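Local coordinates for putative mandelate racemase (Salmonella typhimurium, PDB 2O56), which binds magnesium and may act as a hydro-lyase, as a member of the enolase superfamily whose function is not established, at residues A105-K110 with Y119-G124; P295-C300 with T331-H336. All coordinates share one frame; numbering follows the deposited sequence.

Contact 1. Residues A105-K110 with Y119-G124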
loop_
_atom_site.group_PDB
_atom_site.type_symbol
_atom_site.label_atom_id
_atom_site.label_comp_id
_atom_site.label_asym_id
_atom_site.label_seq_id
_atom_site.Cartn_x
_atom_site.Cartn_y
_atom_site.Cartn_z
ATOM N N ALA A 105 31.226 -3.214 28.661
ATOM C CA ALA A 105 32.231 -2.860 29.672
ATOM C C ALA A 105 31.849 -1.597 30.450
ATOM O O ALA A 105 32.173 -1.457 31.626
ATOM C CB ALA A 105 33.602 -2.729 29.018
ATOM N N LEU A 106 31.098 -0.709 29.809
ATOM C CA LEU A 106 30.533 0.444 30.493
ATOM C C LEU A 106 29.471 0.081 31.546
ATOM O O LEU A 106 29.427 0.673 32.631
ATOM C CB LEU A 106 29.977 1.452 29.476
ATOM C CG LEU A 106 30.972 2.105 28.506
ATOM C CD1 LEU A 106 30.242 3.054 27.570
ATOM C CD2 LEU A 106 32.078 2.854 29.228
ATOM N N TRP A 107 28.620 -0.889 31.232
ATOM C CA TRP A 107 27.628 -1.386 32.188
ATOM C C TRP A 107 28.259 -2.213 33.317
ATOM O O TRP A 107 27.702 -2.289 34.422
ATOM C CB TRP A 107 26.558 -2.242 31.485
ATOM C CG TRP A 107 25.542 -1.417 30.725
ATOM C CD1 TRP A 107 25.667 -0.917 29.453
ATOM C CD2 TRP A 107 24.266 -0.975 31.203
ATOM N NE1 TRP A 107 24.544 -0.194 29.112
ATOM C CE2 TRP A 107 23.668 -0.215 30.165
ATOM C CE3 TRP A 107 23.574 -1.128 32.413
ATOM C CZ2 TRP A 107 22.408 0.369 30.294
ATOM C CZ3 TRP A 107 22.312 -0.544 32.541
ATOM C CH2 TRP A 107 21.745 0.197 31.481
ATOM N N ASP A 108 29.378 -2.871 33.032
ATOM C CA ASP A 108 30.110 -3.607 34.068
ATOM C C ASP A 108 30.635 -2.597 35.106
ATOM O O ASP A 108 30.428 -2.756 36.310
ATOM C CB ASP A 108 31.257 -4.382 33.435
ATOM C CG ASP A 108 31.864 -5.417 34.376
ATOM O OD1 ASP A 108 31.146 -5.962 35.256
ATOM O OD2 ASP A 108 33.068 -5.695 34.224
ATOM N N ILE A 109 31.254 -1.523 34.614
ATOM C CA ILE A 109 31.684 -0.395 35.459
ATOM C C ILE A 109 30.563 0.215 36.286
ATOM O O ILE A 109 30.754 0.542 37.453
ATOM C CB ILE A 109 32.353 0.731 34.616
ATOM C CG1 ILE A 109 33.762 0.297 34.197
ATOM C CG2 ILE A 109 32.429 2.033 35.427
ATOM C CD1 ILE A 109 34.361 1.068 33.047
ATOM N N LYS A 110 29.398 0.385 35.665
ATOM C CA LYS A 110 28.265 1.046 36.306
ATOM C C LYS A 110 27.755 0.170 37.443
ATOM O O LYS A 110 27.469 0.662 38.525
ATOM C CB LYS A 110 27.163 1.289 35.258
ATOM C CG LYS A 110 26.021 2.162 35.697
ATOM C CD LYS A 110 24.760 1.929 34.842
ATOM C CE LYS A 110 24.997 2.306 33.390
ATOM N NZ LYS A 110 25.484 3.728 33.329
ATOM N N TYR A 119 21.260 -7.309 35.883
ATOM C CA TYR A 119 19.819 -7.514 35.717
ATOM C C TYR A 119 18.973 -6.488 36.464
ATOM O O TYR A 119 17.941 -6.053 35.964
ATOM C CB TYR A 119 19.393 -8.971 36.025
ATOM C CG TYR A 119 19.364 -9.339 37.501
ATOM C CD1 TYR A 119 18.222 -9.107 38.277
ATOM C CD2 TYR A 119 20.474 -9.901 38.125
ATOM C CE1 TYR A 119 18.185 -9.429 39.641
ATOM C CE2 TYR A 119 20.440 -10.240 39.503
ATOM C CZ TYR A 119 19.299 -9.993 40.245
ATOM O OH TYR A 119 19.255 -10.300 41.595
ATOM N N LYS A 120 19.430 -6.074 37.646
ATOM C CA LYS A 120 18.708 -5.094 38.449
ATOM C C LYS A 120 18.758 -3.696 37.815
ATOM O O LYS A 120 17.800 -2.940 37.903
ATOM C CB LYS A 120 19.285 -5.031 39.872
ATOM C CG LYS A 120 18.873 -6.139 40.773
ATOM C CD LYS A 120 19.376 -5.904 42.185
ATOM C CE LYS A 120 18.672 -6.835 43.141
ATOM N NZ LYS A 120 19.126 -6.657 44.548
ATOM N N MET A 121 19.870 -3.368 37.166
ATOM C CA MET A 121 19.979 -2.131 36.411
ATOM C C MET A 121 19.180 -2.163 35.110
ATOM O O MET A 121 18.872 -1.119 34.561
ATOM C CB MET A 121 21.440 -1.829 36.095
ATOM C CG MET A 121 22.341 -1.788 37.333
ATOM S SD MET A 121 23.959 -1.161 36.895
ATOM C CE MET A 121 24.624 -2.553 36.042
ATOM N N LEU A 122 18.841 -3.359 34.628
ATOM C CA LEU A 122 17.996 -3.496 33.448
ATOM C C LEU A 122 16.503 -3.636 33.803
ATOM O O LEU A 122 15.677 -3.912 32.941
ATOM C CB LEU A 122 18.468 -4.697 32.602
ATOM C CG LEU A 122 19.841 -4.541 31.934
ATOM C CD1 LEU A 122 20.210 -5.786 31.200
ATOM C CD2 LEU A 122 19.860 -3.318 30.970
ATOM N N GLY A 123 16.164 -3.474 35.077
ATOM C CA GLY A 123 14.767 -3.512 35.496
ATOM C C GLY A 123 14.319 -4.713 36.318
ATOM O O GLY A 123 13.119 -4.907 36.552
ATOM N N GLY A 124 15.278 -5.519 36.760
ATOM C CA GLY A 124 15.049 -6.432 37.867
ATOM C C GLY A 124 14.840 -7.862 37.434
ATOM O O GLY A 124 15.174 -8.244 36.320
#
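Tyr119 O takes the backbone N of Gly124 at 2.8 Å, at the helix end that sets Met121 and Leu122 against Trp107. With the weak bond from Gly123 N to Lys120 O this makes a Schellman motif, in which Gly123, with positive phi, is the C-prime residue. Much of the contact is made on the six-membered ring of the indole. Leu122 lays its CD2 over one face, 4.0 Å from Trp107 CH2, while from Trp107's own helix Lys110 lays its CE over the opposite face, offset toward the rim. Met121 comes at the edge instead, its CB in the ring plane and 3.9 Å from Trp107 CZ3. A bend at its last torsion (chi3 -74°) carries the methyl to helix 93-114, where Met121 CE rests 3.5 Å from Trp107 O. Met121 SD lies 3.8 Å from Lys110 CD. The polar ends leave the contact: Trp107 NE1 bonds Thr304 OG1 and Lys110 NZ bonds Asn74 OD1. Trp114 of a second subunit packs on Met121 as well. With no hydrogen bond between the segments, their cohesion is apolar, and the indole is held by faces and edge here and by its N-H elsewhere.

Contact 2. Residues P295-C300 with T331-H336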
loop_
_atom_site.group_PDB
_atom_site.type_symbol
_atom_site.label_atom_id
_atom_site.label_comp_id
_atom_site.label_asym_id
_atom_site.label_seq_id
_atom_site.Cartn_x
_atom_site.Cartn_y
_atom_site.Cartn_z
ATOM N N PRO A 295 19.028 -11.068 18.867
ATOM C CA PRO A 295 20.213 -10.239 18.873
ATOM C C PRO A 295 21.272 -10.870 19.759
ATOM O O PRO A 295 20.953 -11.476 20.784
ATOM C CB PRO A 295 19.726 -8.895 19.459
ATOM C CG PRO A 295 18.478 -9.247 20.249
ATOM C CD PRO A 295 17.878 -10.430 19.543
ATOM N N ASP A 296 22.517 -10.758 19.323
ATOM C CA ASP A 296 23.681 -11.107 20.136
ATOM C C ASP A 296 24.122 -9.806 20.815
ATOM O O ASP A 296 24.375 -8.826 20.137
ATOM C CB ASP A 296 24.766 -11.644 19.180
ATOM C CG ASP A 296 26.020 -12.160 19.902
ATOM O OD1 ASP A 296 26.606 -11.430 20.713
ATOM O OD2 ASP A 296 26.452 -13.295 19.615
ATOM N N ILE A 297 24.202 -9.784 22.144
ATOM C CA ILE A 297 24.547 -8.547 22.850
ATOM C C ILE A 297 25.957 -8.081 22.469
ATOM O O ILE A 297 26.228 -6.893 22.473
ATOM C CB ILE A 297 24.351 -8.675 24.400
ATOM C CG1 ILE A 297 22.866 -8.803 24.738
ATOM C CG2 ILE A 297 24.927 -7.460 25.183
ATOM C CD1 ILE A 297 22.586 -9.514 26.067
ATOM N N CYS A 298 26.831 -9.021 22.102
ATOM C CA CYS A 298 28.242 -8.738 21.812
ATOM C C CYS A 298 28.477 -8.356 20.355
ATOM O O CYS A 298 29.569 -7.890 20.005
ATOM C CB CYS A 298 29.120 -9.940 22.166
ATOM S SG CYS A 298 29.042 -10.469 23.899
ATOM N N THR A 299 27.458 -8.547 19.514
ATOM C CA THR A 299 27.527 -8.155 18.076
ATOM C C THR A 299 26.559 -7.028 17.719
ATOM O O THR A 299 26.887 -6.166 16.915
ATOM C CB THR A 299 27.265 -9.357 17.102
ATOM O OG1 THR A 299 27.971 -10.529 17.551
ATOM C CG2 THR A 299 27.720 -9.030 15.671
ATOM N N CYS A 300 25.357 -7.040 18.291
ATOM C CA CYS A 300 24.262 -6.268 17.713
ATOM C C CYS A 300 23.949 -4.967 18.437
ATOM O O CYS A 300 22.901 -4.342 18.198
ATOM C CB CYS A 300 23.021 -7.136 17.573
ATOM S SG CYS A 300 23.387 -8.670 16.645
ATOM N N THR A 331 27.915 -15.211 27.787
ATOM C CA THR A 331 26.893 -15.941 28.520
ATOM C C THR A 331 26.313 -15.122 29.674
ATOM O O THR A 331 25.088 -14.991 29.792
ATOM C CB THR A 331 27.408 -17.296 28.990
ATOM O OG1 THR A 331 27.562 -18.133 27.845
ATOM C CG2 THR A 331 26.412 -17.953 29.971
ATOM N N ALA A 332 27.199 -14.535 30.482
ATOM C CA ALA A 332 26.814 -13.678 31.590
ATOM C C ALA A 332 25.838 -12.586 31.184
ATOM O O ALA A 332 24.765 -12.453 31.792
ATOM C CB ALA A 332 28.061 -13.056 32.240
ATOM N N VAL A 333 26.195 -11.808 30.161
ATOM C CA VAL A 333 25.401 -10.642 29.820
ATOM C C VAL A 333 24.069 -11.051 29.216
ATOM O O VAL A 333 23.046 -10.416 29.470
ATOM C CB VAL A 333 26.161 -9.602 28.936
ATOM C CG1 VAL A 333 27.489 -9.294 29.544
ATOM C CG2 VAL A 333 26.354 -10.093 27.514
ATOM N N ALA A 334 24.085 -12.131 28.439
ATOM C CA ALA A 334 22.855 -12.790 28.000
ATOM C C ALA A 334 21.900 -13.141 29.147
ATOM O O ALA A 334 20.714 -12.834 29.086
ATOM C CB ALA A 334 23.183 -14.008 27.163
ATOM N N LEU A 335 22.420 -13.780 30.195
ATOM C CA LEU A 335 21.610 -14.149 31.358
ATOM C C LEU A 335 20.951 -12.973 32.076
ATOM O O LEU A 335 19.803 -13.084 32.499
ATOM C CB LEU A 335 22.416 -14.997 32.348
ATOM C CG LEU A 335 22.925 -16.315 31.773
ATOM C CD1 LEU A 335 23.784 -17.027 32.800
ATOM C CD2 LEU A 335 21.775 -17.208 31.285
ATOM N N HIS A 336 21.686 -11.867 32.218
ATOM C CA HIS A 336 21.151 -10.634 32.766
ATOM C C HIS A 336 20.017 -10.025 31.944
ATOM O O HIS A 336 18.986 -9.607 32.488
ATOM C CB HIS A 336 22.279 -9.607 32.932
ATOM C CG HIS A 336 23.230 -9.919 34.054
ATOM N ND1 HIS A 336 22.899 -9.745 35.382
ATOM C CD2 HIS A 336 24.496 -10.403 34.045
ATOM C CE1 HIS A 336 23.915 -10.115 36.141
ATOM N NE2 HIS A 336 24.900 -10.512 35.354
#
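Ile297 brings the turn that follows strand 292-293 up to helix 328-340, its CA 6.9 Å from that of Ala334. The isoleucine carries the contact with both branches. Its CG1 branch, beside the backbone N (chi1 -68°), reaches on to the helix backbone, so that CD1 rests 3.6 Å from Val333 O and 3.8 Å from Ala334 CA. The other branch, CG2, meets Val333 CG2 at 3.8 Å, the two side chains crossing at a slant. Ile104 of helix 93-114 touches both Ile297 and Val333, and Ile303 and Val306 of helix 302-314 also pack on Ile297.

Most of the polar bonds lie within the turn. Asp296 OD1 accepts Cys298 N at 2.8 Å, nearly along the carboxylate C-O axis, which makes an Asx turn; Thr299 N adds a weak bond to the same oxygen. Asp296 O receives Cys300 N at 2.7 Å and Thr299 N as well, while Asp296 N-H gives a fairly straight hydrogen bond to Cys300 SG (3.5 Å, N-H...S 154°). The exception is OD2, which bonds His323 ND1 outside the turn, a pairing consistent with the Asp-His dyad of mandelate racemase relatives at the ends of successive barrel strands. A carboxylate held through both oxygens thus sets the turn, and the turn presents its next residue, Ile297, to helix 328-340 with no hydrogen bond between the segments.

From the N terminus, helix 93-114 is followed by a short connection to helix 118-121, and contact 1 closes the short loop between the two helices, in the N-terminal domain of the mandelate racemase family. Contact 2 opens much later, in the barrel, and closes a longer excursion through helix 302-314 and strand 319-320 before helix 328-340. The two are in series, neither nesting nor crossing, yet their centres lie only about 12 Å apart. They meet directly: Tyr119 N and His336 ND1 are 3.0 Å apart, a probable hydrogen bond. Helix 93-114 also serves both, through Trp107 and Ile104, so the pair ties the N-terminal helices to the barrel.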